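Local coordinates for protein erythrocyte binding antigen 140 (Plasmodium falciparum, PDB 4GF2) that probably binds a receptor on the surface of host erythrocytes through its two Duffy-binding-like domains, as part of parasite invasion, at residues 409-414 against 480-485; 201-204 against 208-211; 393-398 against 459-464. The protein carries 3 engineered substitutions. All blocks are in the same frame, centred on the assembly; numbering follows the deposited sequence.

Interaction 1 of 3, residues 409-414 against 480-485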
loop_
_atom_site.group_PDB
_atom_site.type_symbol
_atom_site.label_atom_id
_atom_site.label_comp_id
_atom_site.label_asym_id
_atom_site.label_seq_id
_atom_site.Cartn_x
_atom_site.Cartn_y
_atom_site.Cartn_z
ATOM N N SER A 409 -12.779 -14.801 13.454
ATOM C CA SER A 409 -13.181 -15.990 14.196
ATOM C C SER A 409 -12.599 -15.976 15.605
ATOM O O SER A 409 -12.930 -16.833 16.423
ATOM C CB SER A 409 -12.732 -17.253 13.465
ATOM O OG SER A 409 -11.325 -17.273 13.322
ATOM N N ASP A 410 -11.733 -15.003 15.881
ATOM C CA ASP A 410 -11.139 -14.858 17.209
ATOM C C ASP A 410 -12.213 -14.805 18.290
ATOM O O ASP A 410 -13.211 -14.101 18.154
ATOM C CB ASP A 410 -10.276 -13.598 17.281
ATOM C CG ASP A 410 -9.775 -13.318 18.686
ATOM O OD1 ASP A 410 -8.921 -14.088 19.177
ATOM O OD2 ASP A 410 -10.232 -12.328 19.300
ATOM N N ILE A 411 -11.992 -15.548 19.368
ATOM C CA ILE A 411 -12.982 -15.685 20.428
ATOM C C ILE A 411 -13.120 -14.431 21.298
ATOM O O ILE A 411 -14.205 -14.141 21.805
ATOM C CB ILE A 411 -12.639 -16.882 21.338
ATOM C CG1 ILE A 411 -12.829 -18.193 20.575
ATOM C CG2 ILE A 411 -13.512 -16.878 22.589
ATOM C CD1 ILE A 411 -12.394 -19.421 21.343
ATOM N N ILE A 412 -12.027 -13.695 21.471
ATOM C CA ILE A 412 -11.997 -12.601 22.441
ATOM C C ILE A 412 -12.777 -11.370 21.982
ATOM O O ILE A 412 -13.574 -10.823 22.740
ATOM C CB ILE A 412 -10.557 -12.166 22.772
ATOM C CG1 ILE A 412 -9.714 -13.367 23.199
ATOM C CG2 ILE A 412 -10.565 -11.118 23.874
ATOM C CD1 ILE A 412 -10.258 -14.119 24.400
ATOM N N LYS A 413 -12.537 -10.931 20.751
ATOM C CA LYS A 413 -13.208 -9.749 20.221
ATOM C C LYS A 413 -12.970 -8.563 21.148
ATOM O O LYS A 413 -13.909 -7.861 21.532
ATOM C CB LYS A 413 -14.711 -9.998 20.084
ATOM C CG LYS A 413 -15.079 -11.156 19.174
ATOM C CD LYS A 413 -14.589 -10.929 17.757
ATOM C CE LYS A 413 -15.263 -11.882 16.781
ATOM N NZ LYS A 413 -14.789 -11.670 15.391
ATOM N N ASP A 414 -11.710 -8.360 21.516
ATOM C CA ASP A 414 -11.335 -7.261 22.391
ATOM C C ASP A 414 -11.315 -5.962 21.601
ATOM O O ASP A 414 -11.473 -5.958 20.382
ATOM C CB ASP A 414 -9.952 -7.504 22.991
ATOM C CG ASP A 414 -8.852 -7.382 21.961
ATOM O OD1 ASP A 414 -9.039 -7.895 20.841
ATOM O OD2 ASP A 414 -7.814 -6.754 22.256
ATOM N N LEU A 480 -8.950 -25.041 20.682
ATOM C CA LEU A 480 -8.162 -26.265 20.730
ATOM C C LEU A 480 -6.674 -25.937 20.814
ATOM O O LEU A 480 -5.921 -26.606 21.522
ATOM C CB LEU A 480 -8.450 -27.142 19.507
ATOM C CG LEU A 480 -9.848 -27.766 19.454
ATOM C CD1 LEU A 480 -10.070 -28.493 18.134
ATOM C CD2 LEU A 480 -10.057 -28.717 20.620
ATOM N N ARG A 481 -6.254 -24.899 20.097
ATOM C CA ARG A 481 -4.864 -24.473 20.144
ATOM C C ARG A 481 -4.535 -23.940 21.528
ATOM O O ARG A 481 -3.453 -24.190 22.058
ATOM C CB ARG A 481 -4.591 -23.397 19.097
ATOM C CG ARG A 481 -4.958 -23.803 17.680
ATOM C CD ARG A 481 -4.352 -22.854 16.662
ATOM N NE ARG A 481 -4.494 -21.450 17.047
ATOM C CZ ARG A 481 -5.455 -20.632 16.623
ATOM N NH1 ARG A 481 -6.394 -21.058 15.786
ATOM N NH2 ARG A 481 -5.474 -19.372 17.039
ATOM N N TRP A 482 -5.477 -23.208 22.113
ATOM C CA TRP A 482 -5.271 -22.603 23.422
ATOM C C TRP A 482 -5.247 -23.658 24.512
ATOM O O TRP A 482 -4.414 -23.608 25.412
ATOM C CB TRP A 482 -6.365 -21.575 23.714
ATOM C CG TRP A 482 -6.245 -20.352 22.880
ATOM C CD1 TRP A 482 -5.261 -20.071 21.974
ATOM C CD2 TRP A 482 -7.134 -19.231 22.869
ATOM N NE1 TRP A 482 -5.485 -18.844 21.400
ATOM C CE2 TRP A 482 -6.629 -18.310 21.932
ATOM C CE3 TRP A 482 -8.308 -18.919 23.560
ATOM C CZ2 TRP A 482 -7.259 -17.100 21.667
ATOM C CZ3 TRP A 482 -8.931 -17.717 23.295
ATOM C CH2 TRP A 482 -8.405 -16.821 22.358
ATOM N N PHE A 483 -6.172 -24.608 24.424
ATOM C CA PHE A 483 -6.269 -25.685 25.400
ATOM C C PHE A 483 -4.917 -26.381 25.551
ATOM O O PHE A 483 -4.434 -26.587 26.665
ATOM C CB PHE A 483 -7.331 -26.696 24.960
ATOM C CG PHE A 483 -7.684 -27.716 26.012
ATOM C CD1 PHE A 483 -7.298 -27.549 27.333
ATOM C CD2 PHE A 483 -8.403 -28.849 25.673
ATOM C CE1 PHE A 483 -7.627 -28.490 28.291
ATOM C CE2 PHE A 483 -8.733 -29.792 26.628
ATOM C CZ PHE A 483 -8.344 -29.612 27.937
ATOM N N LYS A 484 -4.311 -26.738 24.424
ATOM C CA LYS A 484 -2.994 -27.366 24.429
ATOM C C LYS A 484 -1.938 -26.418 24.993
ATOM O O LYS A 484 -1.063 -26.836 25.751
ATOM C CB LYS A 484 -2.602 -27.809 23.018
ATOM C CG LYS A 484 -1.167 -27.474 22.652
ATOM C CD LYS A 484 -0.743 -28.131 21.348
ATOM C CE LYS A 484 0.334 -27.319 20.647
ATOM N NZ LYS A 484 1.481 -26.997 21.540
ATOM N N GLU A 485 -2.016 -25.144 24.615
ATOM C CA GLU A 485 -1.087 -24.141 25.122
ATOM C C GLU A 485 -1.177 -24.085 26.643
ATOM O O GLU A 485 -0.170 -23.930 27.334
ATOM C CB GLU A 485 -1.397 -22.764 24.521
ATOM C CG GLU A 485 -0.365 -21.683 24.848
ATOM C CD GLU A 485 -0.727 -20.319 24.270
ATOM O OE1 GLU A 485 -1.710 -20.231 23.502
ATOM O OE2 GLU A 485 -0.024 -19.332 24.583
#
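W482 reaches out from helix 478-508 and sets the far end of its six-membered ring against I411 and I412, in the short connection between helices 388-407 and 415-427. This is core packing of the all-helical Duffy-binding-like fold, within the second of the chain's two such regions. I412 makes the tighter approach. Its CG1 lies 3.8 Å from W482 CH2, while the end of the same branch, I412 CD1, is 3.9 Å from CH2 and touches CZ3 as well; the isoleucine comes in at a slant to the indole. That reach depends on the second torsion of I412 (-58°), which brings CD1 round beside CH2 and CZ3. I411 sits a little further off, with CB 4.3 Å from W482 CZ3. On the polar flank D410 joins in: its OD1 lies at the ring edge, near the plane, 4.2 Å from W482 CH2.

The carboxylate of D410 has stronger partners than the indole. OD1 accepts a hydrogen bond from Q478 NE2, at the start of the helix that carries W482, while Q478 OE1 takes the N-H of I411; OD2 forms a salt bridge with R345 NH2 of helix 343-346. The pyrrole end of W482 is polar too, with D401 as its main partner, and P342, R344 and R345 pack against the same side chain.

Within the connection, D410 forms an Asx motif. Its OD2 takes a weak bond from I412 N, bent to 124°, and a much straighter one from K413 N, ahead of D414, the N-cap of helix 415-427. The K413 N to D410 OD2 distance is 3.1 Å, the N-H...O angle 168°, and the nitrogen meets OD2 nearly in line with the C-O bond.

Interaction 2 of 3, residues 201-204 against 208-211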
loop_
_atom_site.group_PDB
_atom_site.type_symbol
_atom_site.label_atom_id
_atom_site.label_comp_id
_atom_site.label_asym_id
_atom_site.label_seq_id
_atom_site.Cartn_x
_atom_site.Cartn_y
_atom_site.Cartn_z
ATOM N N LYS A 201 5.382 18.784 4.485
ATOM C CA LYS A 201 4.560 18.021 5.419
ATOM C C LYS A 201 5.337 16.924 6.144
ATOM O O LYS A 201 4.986 16.540 7.261
ATOM C CB LYS A 201 3.366 17.403 4.687
ATOM C CG LYS A 201 2.491 18.418 3.967
ATOM C CD LYS A 201 2.199 19.624 4.852
ATOM C CE LYS A 201 1.245 20.600 4.181
ATOM N NZ LYS A 201 -0.158 20.109 4.196
ATOM N N CYS A 202 6.385 16.413 5.508
ATOM C CA CYS A 202 7.150 15.313 6.080
ATOM C C CYS A 202 8.385 15.831 6.803
ATOM O O CYS A 202 8.964 15.133 7.637
ATOM C CB CYS A 202 7.555 14.321 4.986
ATOM S SG CYS A 202 6.170 13.719 3.985
ATOM N N VAL A 203 8.781 17.060 6.483
ATOM C CA VAL A 203 9.947 17.675 7.104
ATOM C C VAL A 203 11.176 16.810 6.829
ATOM O O VAL A 203 11.636 16.741 5.690
ATOM C CB VAL A 203 9.730 17.867 8.617
ATOM C CG1 VAL A 203 10.845 18.712 9.215
ATOM C CG2 VAL A 203 8.381 18.515 8.873
ATOM N N GLU A 204 11.700 16.145 7.856
ATOM C CA GLU A 204 12.823 15.226 7.685
ATOM C C GLU A 204 12.415 13.797 8.033
ATOM O O GLU A 204 13.227 12.874 7.970
ATOM C CB GLU A 204 14.007 15.653 8.557
ATOM C CG GLU A 204 14.582 17.015 8.195
ATOM C CD GLU A 204 15.912 17.295 8.870
ATOM O OE1 GLU A 204 15.992 17.198 10.112
ATOM O OE2 GLU A 204 16.881 17.614 8.153
ATOM N N TYR A 208 8.557 10.383 12.875
ATOM C CA TYR A 208 7.523 9.465 12.408
ATOM C C TYR A 208 6.419 10.182 11.635
ATOM O O TYR A 208 5.261 9.774 11.679
ATOM C CB TYR A 208 6.931 8.695 13.592
ATOM C CG TYR A 208 7.945 7.816 14.292
ATOM C CD1 TYR A 208 8.708 6.904 13.575
ATOM C CD2 TYR A 208 8.157 7.914 15.660
ATOM C CE1 TYR A 208 9.640 6.106 14.199
ATOM C CE2 TYR A 208 9.091 7.118 16.295
ATOM C CZ TYR A 208 9.830 6.216 15.559
ATOM O OH TYR A 208 10.763 5.417 16.176
ATOM N N GLU A 209 6.785 11.241 10.919
ATOM C CA GLU A 209 5.815 12.003 10.134
ATOM C C GLU A 209 5.169 11.141 9.054
ATOM O O GLU A 209 3.975 11.256 8.787
ATOM C CB GLU A 209 6.473 13.222 9.481
ATOM C CG GLU A 209 6.776 14.367 10.433
ATOM C CD GLU A 209 8.186 14.313 10.986
ATOM O OE1 GLU A 209 8.756 13.202 11.066
ATOM O OE2 GLU A 209 8.727 15.383 11.334
ATOM N N ALA A 210 5.963 10.274 8.435
ATOM C CA ALA A 210 5.472 9.431 7.349
ATOM C C ALA A 210 4.491 8.381 7.851
ATOM O O ALA A 210 3.898 7.656 7.058
ATOM C CB ALA A 210 6.632 8.765 6.636
ATOM N N CYS A 211 4.323 8.297 9.167
ATOM C CA CYS A 211 3.381 7.353 9.751
ATOM C C CYS A 211 1.980 7.956 9.884
ATOM O O CYS A 211 1.064 7.294 10.362
ATOM C CB CYS A 211 3.881 6.878 11.120
ATOM S SG CYS A 211 5.588 6.250 11.125
#
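E209 lays its whole side chain against the backbone at the end of helix 175-202, with the carbonyl of C202 as its main neighbour. Its CB starts the contact, 4.0 Å from C202 CA and 3.6 Å from C202 O. CG keeps to the same carbonyl oxygen at 3.6 Å, with K201 O a little further off. The bend at the second torsion (94°) then keeps the chain alongside that oxygen, with CD 3.5 Å from C202 O. At the tip both carboxylate oxygens stay near C202 O, OE2 at 3.7 Å and OE1 at 3.9 Å. OE2 also lies beside V203, 3.8 Å from its CB, whereas OE1 accepts a hydrogen bond from the backbone N of K207.

No hydrogen bond joins the two segments. An acid so near a carbonyl oxygen is probably a slightly unfavourable electrostatic pairing, which the K207 bond would help to offset. The backbone turns sharply here: V203 leaves the helix with a positive phi, and N205 OD1 accepts from A210 N. C202-C215 links the end of helix 175-202 to the start of helix 213-242, and C211-C281 joins the connection to a later part of the chain: a disulfide-linked helix-to-helix connection of the Duffy-binding-like fold.

Interaction 3 of 3, residues 393-398 against 459-464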
loop_
_atom_site.group_PDB
_atom_site.type_symbol
_atom_site.label_atom_id
_atom_site.label_comp_id
_atom_site.label_asym_id
_atom_site.label_seq_id
_atom_site.Cartn_x
_atom_site.Cartn_y
_atom_site.Cartn_z
ATOM N N SER A 393 6.883 -23.043 18.222
ATOM C CA SER A 393 5.465 -23.202 18.521
ATOM C C SER A 393 4.857 -21.933 19.127
ATOM O O SER A 393 3.696 -21.620 18.876
ATOM C CB SER A 393 5.233 -24.410 19.436
ATOM O OG SER A 393 6.007 -24.330 20.619
ATOM N N ILE A 394 5.643 -21.200 19.909
ATOM C CA ILE A 394 5.165 -19.961 20.517
ATOM C C ILE A 394 4.881 -18.892 19.463
ATOM O O ILE A 394 3.932 -18.117 19.594
ATOM C CB ILE A 394 6.181 -19.401 21.528
ATOM C CG1 ILE A 394 6.253 -20.306 22.757
ATOM C CG2 ILE A 394 5.788 -17.996 21.948
ATOM C CD1 ILE A 394 7.305 -19.890 23.764
ATOM N N ILE A 395 5.713 -18.842 18.426
ATOM C CA ILE A 395 5.525 -17.884 17.343
ATOM C C ILE A 395 4.269 -18.242 16.562
ATOM O O ILE A 395 3.509 -17.365 16.150
ATOM C CB ILE A 395 6.735 -17.864 16.384
ATOM C CG1 ILE A 395 7.959 -17.252 17.072
ATOM C CG2 ILE A 395 6.413 -17.089 15.113
ATOM C CD1 ILE A 395 7.795 -15.796 17.450
ATOM N N GLN A 396 4.051 -19.539 16.369
ATOM C CA GLN A 396 2.888 -20.010 15.628
ATOM C C GLN A 396 1.598 -19.733 16.389
ATOM O O GLN A 396 0.561 -19.483 15.778
ATOM C CB GLN A 396 3.008 -21.504 15.320
ATOM C CG GLN A 396 3.959 -21.820 14.186
ATOM C CD GLN A 396 3.863 -23.264 13.724
ATOM O OE1 GLN A 396 2.988 -24.012 14.161
ATOM N NE2 GLN A 396 4.764 -23.661 12.835
ATOM N N ASN A 397 1.661 -19.783 17.718
ATOM C CA ASN A 397 0.496 -19.463 18.544
ATOM C C ASN A 397 -0.044 -18.066 18.233
ATOM O O ASN A 397 -1.234 -17.898 17.956
ATOM C CB ASN A 397 0.829 -19.575 20.037
ATOM C CG ASN A 397 0.949 -21.017 20.510
ATOM O OD1 ASN A 397 0.415 -21.939 19.890
ATOM N ND2 ASN A 397 1.641 -21.213 21.629
ATOM N N SER A 398 0.829 -17.065 18.267
ATOM C CA SER A 398 0.405 -15.691 18.004
ATOM C C SER A 398 0.073 -15.485 16.529
ATOM O O SER A 398 -0.843 -14.741 16.184
ATOM C CB SER A 398 1.475 -14.700 18.461
ATOM O OG SER A 398 1.507 -14.631 19.877
ATOM N N ALA A 459 11.258 -14.778 10.802
ATOM C CA ALA A 459 12.591 -14.208 10.647
ATOM C C ALA A 459 13.376 -14.197 11.954
ATOM O O ALA A 459 14.601 -14.086 11.945
ATOM C CB ALA A 459 12.492 -12.802 10.092
ATOM N N VAL A 460 12.676 -14.312 13.078
ATOM C CA VAL A 460 13.336 -14.267 14.380
ATOM C C VAL A 460 13.766 -15.649 14.876
ATOM O O VAL A 460 14.279 -15.779 15.988
ATOM C CB VAL A 460 12.438 -13.618 15.445
ATOM C CG1 VAL A 460 11.988 -12.241 14.986
ATOM C CG2 VAL A 460 11.238 -14.507 15.752
ATOM N N LEU A 461 13.571 -16.673 14.050
ATOM C CA LEU A 461 13.903 -18.042 14.436
ATOM C C LEU A 461 15.170 -18.551 13.749
ATOM O O LEU A 461 15.382 -18.308 12.561
ATOM C CB LEU A 461 12.747 -18.979 14.086
ATOM C CG LEU A 461 11.400 -18.672 14.737
ATOM C CD1 LEU A 461 10.303 -19.470 14.058
ATOM C CD2 LEU A 461 11.439 -18.973 16.226
ATOM N N LYS A 462 16.005 -19.263 14.500
ATOM C CA LYS A 462 17.131 -19.976 13.913
ATOM C C LYS A 462 16.566 -21.099 13.056
ATOM O O LYS A 462 15.545 -21.691 13.408
ATOM C CB LYS A 462 18.032 -20.562 15.001
ATOM C CG LYS A 462 18.641 -19.542 15.949
ATOM C CD LYS A 462 19.471 -20.234 17.022
ATOM C CE LYS A 462 20.051 -19.245 18.019
ATOM N NZ LYS A 462 20.807 -19.931 19.104
ATOM N N ASN A 463 17.224 -21.393 11.939
ATOM C CA ASN A 463 16.734 -22.415 11.020
ATOM C C ASN A 463 15.225 -22.303 10.846
ATOM O O ASN A 463 14.463 -23.060 11.447
ATOM C CB ASN A 463 17.092 -23.813 11.531
ATOM C CG ASN A 463 18.589 -24.019 11.676
ATOM O OD1 ASN A 463 19.285 -24.306 10.701
ATOM N ND2 ASN A 463 19.090 -23.884 12.900
ATOM N N LYS A 464 14.797 -21.354 10.018
ATOM C CA LYS A 464 13.378 -21.058 9.852
ATOM C C LYS A 464 12.592 -22.283 9.388
ATOM O O LYS A 464 11.483 -22.530 9.861
ATOM C CB LYS A 464 13.184 -19.905 8.862
ATOM C CG LYS A 464 14.006 -18.664 9.186
ATOM C CD LYS A 464 13.438 -17.416 8.520
ATOM C CE LYS A 464 13.367 -17.558 7.011
ATOM N NZ LYS A 464 12.712 -16.378 6.379
#
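I395 turns its longer branch off helix 388-407 toward residues 459-464, and there it meets V460 and L461 with successive carbons. CD1 of I395 touches V460 CG2 at 4.0 Å, the two side chains meeting at an angle. One bond back, I395 CG1 lies 4.0 Å from L461 CD2; these two run past each other in opposite directions, so each lies alongside the other's branch. The second torsion of I395 (-64°) swings CD1 to the V460 side and leaves CG1 to face the leucine. V460 answers with the methyl that stands between its own N and carbonyl carbon, the crowded position on that side chain.

All three residues are buried and the contact is wholly apolar. L379 of helix 361-382 and W454 and M457 of helix 435-457 also press on I395, and A376 packs on V460. Polar ties flank the patch: K380 NZ donates to V460 O, and Q396 NE2 to K468 O. The arrangement is buried apolar packing of helix 388-407 on residues 460-461, beside the C392-C467 disulfide, in the all-helical Duffy-binding-like fold.

Interactions 1 and 3 belong to the same Duffy-binding region, their centres 18 Å apart, and their segments alternate along the chain: 393-398, 409-414, 459-464, 480-485. Helix 388-407 carries the first segment of interaction 3 and leads into the connection used by interaction 1. The two contacts meet directly, E485 CD packing 3.7 Å from N397 ND2, and R344 bonds to both E485 and S398. Interaction 2 stands apart in the first Duffy-binding region, its centre 38 Å from that of interaction 1 and 33 Å from that of interaction 3. It is a local contact in the connection between helices 175-202 and 213-242, next to two disulfides, whereas the other two join distant parts of one helical region.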